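Local coordinates for protein glycerol-3-phosphate dehydrogenase [NAD(P)+] (Coxiella burnetii, PDB 3K96) that probably catalyses the NAD(P)H-dependent reduction of dihydroxyacetone phosphate to sn-glycerol 3-phosphate, the key precursor for phospholipid synthesis, at residues Ser39-Arg50 with Ile159-Ala169; Lys134-His144 with Met206-Lys216. All blocks are in the same frame, centred on the assembly; numbering follows the deposited sequence.

Interaction 1: Ser39-Arg50 with Ile159-Ala169; sequences SWGTALALVLAR and ISGPSLATEVA
Trp-40 lays one face of its indole under Ser-163, whose OG sits above the rim of the six-membered ring, 3.7 Å from Trp-40 CZ2. Ser-163 CB adds an off-centre CH-pi contact, 4.2 Å from the centroid of that ring. The opposite face is covered by Leu-44 CD1, one helical turn on, so the indole is sandwiched between its own helix and the loop after strand 156-160. With CG anti to the backbone N (chi1 -175°), the indole is carried beside the 159-163 segment, where it meets Ser-163, and its NE1 donates to a water (2.8 Å) that in turn donates to Ile-159 O. Val-168 CG2 meets the far corner of the indole obliquely, at Trp-40 CZ3.

Beyond the indole the two helices run nearly parallel, 17° between their directions and 8.8 Å between axes, with alanine methyls at the interface. Ala-165 CB presses on the first turn of helix 39-49, 3.5 Å from Ser-39 CB, and Ala-43 CB meets Ala-165 CB at the next. Further along, the side chains of Val-168 and Val-47 cross at about a right angle, Val-168 CG1 lying a tight 3.4 Å from Val-47 CG2. At the end of the contact the extended Arg-50 points NH1 and NH2 end-on at one atom, Ala-169 O, each 2.9 Å away. The oxygen lies near the guanidinium plane, and NH2 falls on a lone pair while NH1 approaches tilted from the carbonyl plane.

Helix 39-49 follows the first strand of the Rossmann-type domain, and Ser-39, Trp-40 and Ala-165 are predicted to contact NADPH, Gly-161 and Ser-163 the substrate. The chemistry thus grades from a water-bridged indole through small apolar groups to a doubly held carbonyl, consistent with a defined spacing between the predicted cofactor-binding turn and the substrate loop.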
loop_
_atom_site.group_PDB
_atom_site.type_symbol
_atom_site.label_atom_id
_atom_site.label_comp_id
_atom_site.label_asym_id
_atom_site.label_seq_id
_atom_site.Cartn_x
_atom_site.Cartn_y
_atom_site.Cartn_z
ATOM N N SER A 39 14.123 -0.385 -19.703
ATOM C CA SER A 39 14.324 -1.419 -18.685
ATOM C C SER A 39 13.221 -2.467 -18.718
ATOM O O SER A 39 13.484 -3.672 -18.777
ATOM C CB SER A 39 14.341 -0.781 -17.281
ATOM O OG SER A 39 15.322 0.240 -17.188
ATOM N N TRP A 40 11.981 -2.003 -18.664
ATOM C CA TRP A 40 10.842 -2.897 -18.620
ATOM C C TRP A 40 10.707 -3.705 -19.913
ATOM O O TRP A 40 10.545 -4.921 -19.861
ATOM C CB TRP A 40 9.570 -2.123 -18.243
ATOM C CG TRP A 40 8.312 -2.961 -18.048
ATOM C CD1 TRP A 40 7.050 -2.643 -18.485
ATOM C CD2 TRP A 40 8.194 -4.244 -17.404
ATOM N NE1 TRP A 40 6.163 -3.636 -18.147
ATOM C CE2 TRP A 40 6.834 -4.626 -17.476
ATOM C CE3 TRP A 40 9.091 -5.089 -16.750
ATOM C CZ2 TRP A 40 6.362 -5.812 -16.933
ATOM C CZ3 TRP A 40 8.619 -6.275 -16.228
ATOM C CH2 TRP A 40 7.273 -6.630 -16.323
ATOM N N GLY A 41 10.771 -3.046 -21.060
ATOM C CA GLY A 41 10.696 -3.789 -22.346
ATOM C C GLY A 41 11.732 -4.884 -22.453
ATOM O O GLY A 41 11.444 -6.004 -22.891
ATOM N N THR A 42 12.950 -4.571 -22.008
ATOM C CA THR A 42 14.051 -5.511 -22.068
ATOM C C THR A 42 13.852 -6.664 -21.078
ATOM O O THR A 42 14.173 -7.807 -21.391
ATOM C CB THR A 42 15.394 -4.820 -21.796
ATOM O OG1 THR A 42 15.579 -3.732 -22.709
ATOM C CG2 THR A 42 16.552 -5.805 -21.944
ATOM N N ALA A 43 13.332 -6.360 -19.886
ATOM C CA ALA A 43 13.074 -7.385 -18.876
ATOM C C ALA A 43 12.017 -8.379 -19.394
ATOM O O ALA A 43 12.146 -9.578 -19.224
ATOM C CB ALA A 43 12.609 -6.740 -17.543
ATOM N N LEU A 44 10.966 -7.863 -20.002
ATOM C CA LEU A 44 9.928 -8.727 -20.593
ATOM C C LEU A 44 10.549 -9.597 -21.702
ATOM O O LEU A 44 10.219 -10.786 -21.849
ATOM C CB LEU A 44 8.784 -7.881 -21.147
ATOM C CG LEU A 44 7.795 -7.354 -20.108
ATOM C CD1 LEU A 44 6.992 -6.179 -20.664
ATOM C CD2 LEU A 44 6.910 -8.496 -19.596
ATOM N N ALA A 45 11.453 -9.007 -22.471
ATOM C CA ALA A 45 12.120 -9.738 -23.555
ATOM C C ALA A 45 12.941 -10.882 -22.993
ATOM O O ALA A 45 13.020 -11.958 -23.606
ATOM C CB ALA A 45 12.991 -8.782 -24.406
ATOM N N LEU A 46 13.547 -10.666 -21.815
ATOM C CA LEU A 46 14.333 -11.706 -21.164
ATOM C C LEU A 46 13.458 -12.808 -20.633
ATOM O O LEU A 46 13.802 -13.976 -20.738
ATOM C CB LEU A 46 15.173 -11.148 -20.003
ATOM C CG LEU A 46 16.379 -10.308 -20.369
ATOM C CD1 LEU A 46 16.976 -9.651 -19.135
ATOM C CD2 LEU A 46 17.393 -11.207 -21.100
ATOM N N VAL A 47 12.345 -12.448 -19.997
ATOM C CA VAL A 47 11.448 -13.464 -19.477
ATOM C C VAL A 47 11.070 -14.449 -20.588
ATOM O O VAL A 47 11.100 -15.661 -20.383
ATOM C CB VAL A 47 10.173 -12.839 -18.887
ATOM C CG1 VAL A 47 9.104 -13.894 -18.680
ATOM C CG2 VAL A 47 10.507 -12.089 -17.554
ATOM N N LEU A 48 10.703 -13.926 -21.754
ATOM C CA LEU A 48 10.307 -14.781 -22.871
ATOM C C LEU A 48 11.495 -15.500 -23.519
ATOM O O LEU A 48 11.439 -16.701 -23.747
ATOM C CB LEU A 48 9.556 -13.958 -23.935
ATOM C CG LEU A 48 8.271 -13.261 -23.453
ATOM C CD1 LEU A 48 7.687 -12.356 -24.517
ATOM C CD2 LEU A 48 7.245 -14.274 -22.977
ATOM N N ALA A 49 12.562 -14.769 -23.818
ATOM C CA ALA A 49 13.719 -15.361 -24.501
ATOM C C ALA A 49 14.370 -16.472 -23.660
ATOM O O ALA A 49 14.826 -17.496 -24.202
ATOM C CB ALA A 49 14.746 -14.264 -24.936
ATOM N N ARG A 50 14.363 -16.305 -22.335
ATOM C CA ARG A 50 14.911 -17.331 -21.445
ATOM C C ARG A 50 14.167 -18.649 -21.516
ATOM O O ARG A 50 14.724 -19.690 -21.174
ATOM C CB ARG A 50 14.943 -16.855 -19.986
ATOM C CG ARG A 50 16.073 -15.883 -19.696
ATOM C CD ARG A 50 15.818 -15.144 -18.392
ATOM N NE ARG A 50 16.878 -14.201 -18.066
ATOM C CZ ARG A 50 16.809 -13.328 -17.063
ATOM N NH1 ARG A 50 15.713 -13.267 -16.308
ATOM N NH2 ARG A 50 17.824 -12.510 -16.818
ATOM N N ILE A 159 -0.699 -5.416 -20.001
ATOM C CA ILE A 159 -0.061 -6.137 -18.916
ATOM C C ILE A 159 0.413 -5.049 -17.940
ATOM O O ILE A 159 1.118 -4.114 -18.335
ATOM C CB ILE A 159 1.084 -7.009 -19.414
ATOM C CG1 ILE A 159 1.567 -7.935 -18.297
ATOM C CG2 ILE A 159 2.216 -6.139 -19.976
ATOM C CD1 ILE A 159 2.640 -8.914 -18.752
ATOM N N SER A 160 0.002 -5.173 -16.681
ATOM C CA SER A 160 0.278 -4.165 -15.675
ATOM C C SER A 160 0.253 -4.710 -14.268
ATOM O O SER A 160 -0.622 -5.473 -13.913
ATOM C CB SER A 160 -0.776 -3.080 -15.778
ATOM O OG SER A 160 -0.354 -1.884 -15.165
ATOM N N GLY A 161 1.239 -4.316 -13.477
ATOM C CA GLY A 161 1.323 -4.731 -12.079
ATOM C C GLY A 161 2.582 -4.212 -11.410
ATOM O O GLY A 161 3.354 -3.471 -12.035
ATOM N N PRO A 162 2.787 -4.577 -10.120
ATOM C CA PRO A 162 4.009 -4.163 -9.438
ATOM C C PRO A 162 5.159 -4.949 -10.033
ATOM O O PRO A 162 5.341 -6.128 -9.729
ATOM C CB PRO A 162 3.763 -4.550 -7.976
ATOM C CG PRO A 162 2.739 -5.631 -8.024
ATOM C CD PRO A 162 1.933 -5.425 -9.281
ATOM N N SER A 163 5.964 -4.301 -10.840
ATOM C CA SER A 163 7.007 -5.040 -11.527
ATOM C C SER A 163 8.262 -4.261 -11.843
ATOM O O SER A 163 8.462 -3.896 -13.003
ATOM C CB SER A 163 6.416 -5.539 -12.837
ATOM O OG SER A 163 5.911 -4.441 -13.575
ATOM N N LEU A 164 9.116 -4.012 -10.847
ATOM C CA LEU A 164 10.390 -3.349 -11.097
ATOM C C LEU A 164 11.141 -4.186 -12.120
ATOM O O LEU A 164 11.269 -5.384 -11.956
ATOM C CB LEU A 164 11.247 -3.275 -9.841
ATOM C CG LEU A 164 10.774 -2.406 -8.683
ATOM C CD1 LEU A 164 11.833 -2.431 -7.573
ATOM C CD2 LEU A 164 10.495 -0.957 -9.199
ATOM N N ALA A 165 11.657 -3.552 -13.153
ATOM C CA ALA A 165 12.344 -4.276 -14.232
ATOM C C ALA A 165 13.571 -5.048 -13.748
ATOM O O ALA A 165 13.798 -6.186 -14.168
ATOM C CB ALA A 165 12.714 -3.291 -15.377
ATOM N N THR A 166 14.354 -4.437 -12.852
ATOM C CA THR A 166 15.565 -5.055 -12.312
ATOM C C THR A 166 15.262 -6.354 -11.550
ATOM O O THR A 166 15.999 -7.341 -11.687
ATOM C CB THR A 166 16.384 -4.049 -11.378
ATOM O OG1 THR A 166 15.505 -3.481 -10.398
ATOM C CG2 THR A 166 17.014 -2.888 -12.200
ATOM N N GLU A 167 14.169 -6.375 -10.779
ATOM C CA GLU A 167 13.800 -7.582 -10.005
ATOM C C GLU A 167 13.283 -8.713 -10.909
ATOM O O GLU A 167 13.502 -9.905 -10.629
ATOM C CB GLU A 167 12.779 -7.255 -8.900
ATOM C CG GLU A 167 13.341 -6.283 -7.814
ATOM C CD GLU A 167 12.412 -6.119 -6.590
ATOM O OE1 GLU A 167 11.203 -6.406 -6.718
ATOM O OE2 GLU A 167 12.911 -5.709 -5.495
ATOM N N VAL A 168 12.599 -8.332 -11.982
ATOM C CA VAL A 168 12.122 -9.312 -12.955
ATOM C C VAL A 168 13.357 -9.925 -13.631
ATOM O O VAL A 168 13.461 -11.138 -13.715
ATOM C CB VAL A 168 11.155 -8.698 -13.978
ATOM C CG1 VAL A 168 10.895 -9.689 -15.175
ATOM C CG2 VAL A 168 9.870 -8.282 -13.275
ATOM N N ALA A 169 14.313 -9.098 -14.046
ATOM C CA ALA A 169 15.539 -9.614 -14.691
ATOM C C ALA A 169 16.278 -10.568 -13.762
ATOM O O ALA A 169 16.864 -11.559 -14.215
ATOM C CB ALA A 169 16.473 -8.468 -15.136
HETATM O O HOH W 1 3.471 -2.898 -17.814
#

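Interaction 2: Lys134-His144 with Met206-Lys216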
loop_
_atom_site.group_PDB
_atom_site.type_symbol
_atom_site.label_atom_id
_atom_site.label_comp_id
_atom_site.label_asym_id
_atom_site.label_seq_id
_atom_site.Cartn_x
_atom_site.Cartn_y
_atom_site.Cartn_z
ATOM N N LYS A 134 2.246 2.542 -19.587
ATOM C CA LYS A 134 1.269 3.040 -18.593
ATOM C C LYS A 134 1.175 4.557 -18.741
ATOM O O LYS A 134 2.182 5.238 -18.811
ATOM C CB LYS A 134 1.721 2.701 -17.161
ATOM C CG LYS A 134 1.934 1.210 -16.909
ATOM C CD LYS A 134 2.503 0.937 -15.513
ATOM C CE LYS A 134 2.806 -0.534 -15.330
ATOM N NZ LYS A 134 3.462 -0.863 -14.050
ATOM N N GLY A 135 -0.032 5.066 -18.817
ATOM C CA GLY A 135 -0.264 6.479 -18.984
ATOM C C GLY A 135 -1.110 6.766 -20.216
ATOM O O GLY A 135 -1.173 5.968 -21.149
ATOM N N LEU A 136 -1.741 7.924 -20.233
ATOM C CA LEU A 136 -2.537 8.323 -21.369
ATOM C C LEU A 136 -1.629 8.795 -22.501
ATOM O O LEU A 136 -0.526 9.279 -22.256
ATOM C CB LEU A 136 -3.484 9.442 -20.966
ATOM C CG LEU A 136 -4.519 9.077 -19.919
ATOM C CD1 LEU A 136 -5.329 10.338 -19.509
ATOM C CD2 LEU A 136 -5.444 7.961 -20.458
ATOM N N ALA A 137 -2.073 8.643 -23.737
ATOM C CA ALA A 137 -1.284 9.101 -24.877
ATOM C C ALA A 137 -1.644 10.539 -25.212
ATOM O O ALA A 137 -2.566 11.122 -24.638
ATOM C CB ALA A 137 -1.521 8.194 -26.125
ATOM N N LYS A 138 -0.907 11.101 -26.156
ATOM C CA LYS A 138 -1.126 12.459 -26.652
ATOM C C LYS A 138 -2.618 12.730 -26.858
ATOM O O LYS A 138 -3.311 11.943 -27.494
ATOM C CB LYS A 138 -0.369 12.624 -27.970
ATOM C CG LYS A 138 -0.450 14.013 -28.626
ATOM C CD LYS A 138 0.449 14.064 -29.887
ATOM C CE LYS A 138 0.386 15.428 -30.576
ATOM N NZ LYS A 138 0.746 16.539 -29.642
ATOM N N GLY A 139 -3.108 13.838 -26.303
ATOM C CA GLY A 139 -4.523 14.184 -26.400
ATOM C C GLY A 139 -5.365 13.566 -25.284
ATOM O O GLY A 139 -6.602 13.525 -25.365
ATOM N N SER A 140 -4.700 13.116 -24.224
ATOM C CA SER A 140 -5.381 12.466 -23.125
ATOM C C SER A 140 -6.146 11.243 -23.614
ATOM O O SER A 140 -7.267 10.998 -23.179
ATOM C CB SER A 140 -6.338 13.442 -22.434
ATOM O OG SER A 140 -5.612 14.551 -21.960
ATOM N N ARG A 141 -5.525 10.449 -24.486
ATOM C CA ARG A 141 -6.191 9.275 -25.037
ATOM C C ARG A 141 -5.815 7.977 -24.337
ATOM O O ARG A 141 -4.657 7.743 -24.026
ATOM C CB ARG A 141 -5.874 9.153 -26.543
ATOM C CG ARG A 141 -6.330 10.369 -27.345
ATOM C CD ARG A 141 -5.865 10.298 -28.806
ATOM N NE ARG A 141 -6.513 9.234 -29.572
ATOM C CZ ARG A 141 -6.151 8.885 -30.806
ATOM N NH1 ARG A 141 -5.151 9.516 -31.416
ATOM N NH2 ARG A 141 -6.796 7.923 -31.446
ATOM N N LEU A 142 -6.818 7.145 -24.069
ATOM C CA LEU A 142 -6.574 5.839 -23.497
ATOM C C LEU A 142 -5.806 5.063 -24.563
ATOM O O LEU A 142 -6.043 5.235 -25.750
ATOM C CB LEU A 142 -7.870 5.128 -23.094
ATOM C CG LEU A 142 -8.415 5.533 -21.715
ATOM C CD1 LEU A 142 -9.089 6.887 -21.806
ATOM C CD2 LEU A 142 -9.374 4.507 -21.194
ATOM N N LEU A 143 -4.871 4.235 -24.128
ATOM C CA LEU A 143 -4.030 3.523 -25.046
ATOM C C LEU A 143 -4.798 2.590 -25.942
ATOM O O LEU A 143 -4.460 2.497 -27.121
ATOM C CB LEU A 143 -2.911 2.803 -24.305
ATOM C CG LEU A 143 -1.997 3.729 -23.460
ATOM C CD1 LEU A 143 -1.077 2.943 -22.561
ATOM C CD2 LEU A 143 -1.209 4.688 -24.329
ATOM N N HIS A 144 -5.820 1.901 -25.435
ATOM C CA HIS A 144 -6.571 0.968 -26.300
ATOM C C HIS A 144 -7.334 1.732 -27.374
ATOM O O HIS A 144 -7.577 1.213 -28.473
ATOM C CB HIS A 144 -7.534 0.086 -25.511
ATOM C CG HIS A 144 -8.778 0.784 -25.086
ATOM N ND1 HIS A 144 -8.942 1.314 -23.830
ATOM C CD2 HIS A 144 -9.915 1.073 -25.767
ATOM C CE1 HIS A 144 -10.127 1.894 -23.746
ATOM N NE2 HIS A 144 -10.736 1.767 -24.911
ATOM N N MET A 206 -9.845 -4.198 -18.957
ATOM C CA MET A 206 -8.781 -3.461 -19.619
ATOM C C MET A 206 -8.826 -1.957 -19.278
ATOM O O MET A 206 -7.813 -1.343 -18.966
ATOM C CB MET A 206 -8.863 -3.696 -21.119
ATOM C CG MET A 206 -7.844 -2.983 -21.942
ATOM S SD MET A 206 -7.817 -3.583 -23.680
ATOM C CE MET A 206 -7.353 -5.249 -23.478
ATOM N N ILE A 207 -9.999 -1.370 -19.314
ATOM C CA ILE A 207 -10.085 0.058 -19.071
ATOM C C ILE A 207 -9.663 0.428 -17.643
ATOM O O ILE A 207 -8.932 1.381 -17.461
ATOM C CB ILE A 207 -11.457 0.631 -19.447
ATOM C CG1 ILE A 207 -11.414 2.140 -19.382
ATOM C CG2 ILE A 207 -12.563 0.062 -18.551
ATOM C CD1 ILE A 207 -12.387 2.793 -20.317
ATOM N N GLY A 208 -10.067 -0.359 -16.662
ATOM C CA GLY A 208 -9.705 -0.092 -15.284
ATOM C C GLY A 208 -8.207 -0.225 -15.093
ATOM O O GLY A 208 -7.588 0.595 -14.420
ATOM N N VAL A 209 -7.626 -1.270 -15.691
ATOM C CA VAL A 209 -6.198 -1.508 -15.607
ATOM C C VAL A 209 -5.423 -0.325 -16.202
ATOM O O VAL A 209 -4.447 0.162 -15.620
ATOM C CB VAL A 209 -5.792 -2.873 -16.300
ATOM C CG1 VAL A 209 -4.293 -2.979 -16.464
ATOM C CG2 VAL A 209 -6.331 -4.060 -15.492
ATOM N N GLU A 210 -5.864 0.155 -17.354
ATOM C CA GLU A 210 -5.211 1.280 -17.997
ATOM C C GLU A 210 -5.273 2.535 -17.152
ATOM O O GLU A 210 -4.295 3.214 -16.985
ATOM C CB GLU A 210 -5.888 1.601 -19.323
ATOM C CG GLU A 210 -5.554 0.649 -20.457
ATOM C CD GLU A 210 -6.327 1.020 -21.724
ATOM O OE1 GLU A 210 -5.734 1.622 -22.621
ATOM O OE2 GLU A 210 -7.545 0.765 -21.787
ATOM N N LEU A 211 -6.451 2.860 -16.668
ATOM C CA LEU A 211 -6.615 4.070 -15.903
ATOM C C LEU A 211 -5.841 4.044 -14.574
ATOM O O LEU A 211 -5.275 5.056 -14.170
ATOM C CB LEU A 211 -8.102 4.371 -15.731
ATOM C CG LEU A 211 -8.754 4.816 -17.049
ATOM C CD1 LEU A 211 -10.256 4.900 -16.865
ATOM C CD2 LEU A 211 -8.173 6.178 -17.538
ATOM N N CYS A 212 -5.785 2.885 -13.927
ATOM C CA CYS A 212 -5.007 2.748 -12.691
ATOM C C CYS A 212 -3.562 3.047 -12.991
ATOM O O CYS A 212 -2.894 3.778 -12.257
ATOM C CB CYS A 212 -5.123 1.333 -12.115
ATOM S SG CYS A 212 -6.640 1.035 -11.258
ATOM N N GLY A 213 -3.065 2.453 -14.077
ATOM C CA GLY A 213 -1.692 2.660 -14.475
ATOM C C GLY A 213 -1.407 4.086 -14.898
ATOM O O GLY A 213 -0.283 4.540 -14.809
ATOM N N SER A 214 -2.409 4.815 -15.353
ATOM C CA SER A 214 -2.142 6.166 -15.835
ATOM C C SER A 214 -2.108 7.190 -14.687
ATOM O O SER A 214 -1.756 8.341 -14.899
ATOM C CB SER A 214 -3.194 6.579 -16.871
ATOM O OG SER A 214 -4.449 6.845 -16.243
ATOM N N VAL A 215 -2.477 6.760 -13.489
ATOM C CA VAL A 215 -2.490 7.650 -12.327
ATOM C C VAL A 215 -1.402 7.350 -11.279
ATOM O O VAL A 215 -0.994 8.235 -10.557
ATOM C CB VAL A 215 -3.848 7.584 -11.647
ATOM C CG1 VAL A 215 -3.879 8.463 -10.392
ATOM C CG2 VAL A 215 -4.933 8.032 -12.621
ATOM N N LYS A 216 -0.895 6.119 -11.224
ATOM C CA LYS A 216 0.033 5.759 -10.156
ATOM C C LYS A 216 1.306 6.602 -10.060
ATOM O O LYS A 216 1.767 6.864 -8.957
ATOM C CB LYS A 216 0.438 4.301 -10.230
ATOM C CG LYS A 216 1.195 3.966 -11.483
ATOM C CD LYS A 216 2.344 3.125 -11.144
ATOM C CE LYS A 216 3.243 2.921 -12.332
ATOM N NZ LYS A 216 4.602 2.589 -11.797
HETATM O O HOH W 2 5.595 1.201 -13.823
HETATM O O HOH W 3 -2.454 3.251 -19.175
HETATM O O HOH W 4 -1.547 9.250 -17.757
#
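Hydrogen bonds from His-144 hold the carboxylate of Glu-210. Backbone His-144 N donates to Glu-210 OE1 (2.8 Å), while His-144 ND1 donates to the syn lone pair of Glu-210 OE2 at a short 2.5 Å. The carboxylate lies at the imidazole edge, the two planes 57° apart; chi1 of 77° folds the ring back so that ND1 and its own backbone N serve the same group. The N-terminal end of helix 143-151, with two N-H groups of His-144 directed at the carboxylate, would probably favour a negative Glu-210.

Apolar packing lies alongside: Leu-142 CD2 meets Ile-207 CD1 at 3.6 Å, and Leu-136 and Leu-142 both touch Leu-211 CD2. Further along helix 206-228, Gly-135 CA approaches Ser-214 CB to 3.6 Å, and two waters tie the backbones together, one joining Gly-135 N to Glu-210 O, the other Leu-136 N to Ser-214 O.

Lys-134 NZ lies 4.3 Å from Lys-216 NZ, and a third water bridges them. Asp-269 forms a salt bridge with Lys-134, and Lys-216 NZ is hydrogen-bonded to Thr-273 OG1. Both lysines are predicted to bind glycerol 3-phosphate, and Lys-216 is also the predicted proton acceptor, consistent with an active site at the junction of N-terminal Rossmann-type and C-terminal helical regions.

Overall arrangement
Interaction 1 and interaction 2 lie about 20 Å apart between centres, yet they meet directly: Lys-134 NZ makes a probable, weak hydrogen bond to Gly-161 O (3.3 Å), and Ser-160 packs on Val-209. Their segments also alternate along the chain, strand 156-160 following helix 143-151. Interaction 2 is the more buried, joining the Rossmann-type region to long helix 206-228 through a carboxylate-histidine pair, leucines and ordered waters. Interaction 1 stays within the N-terminal region and is only partly buried; it relies on alanine packing and an aromatic ring, with an exposed arginine at one end, while the second subunit hydrogen-bonds to segment 159-169. Both contribute residues to the predicted substrate site.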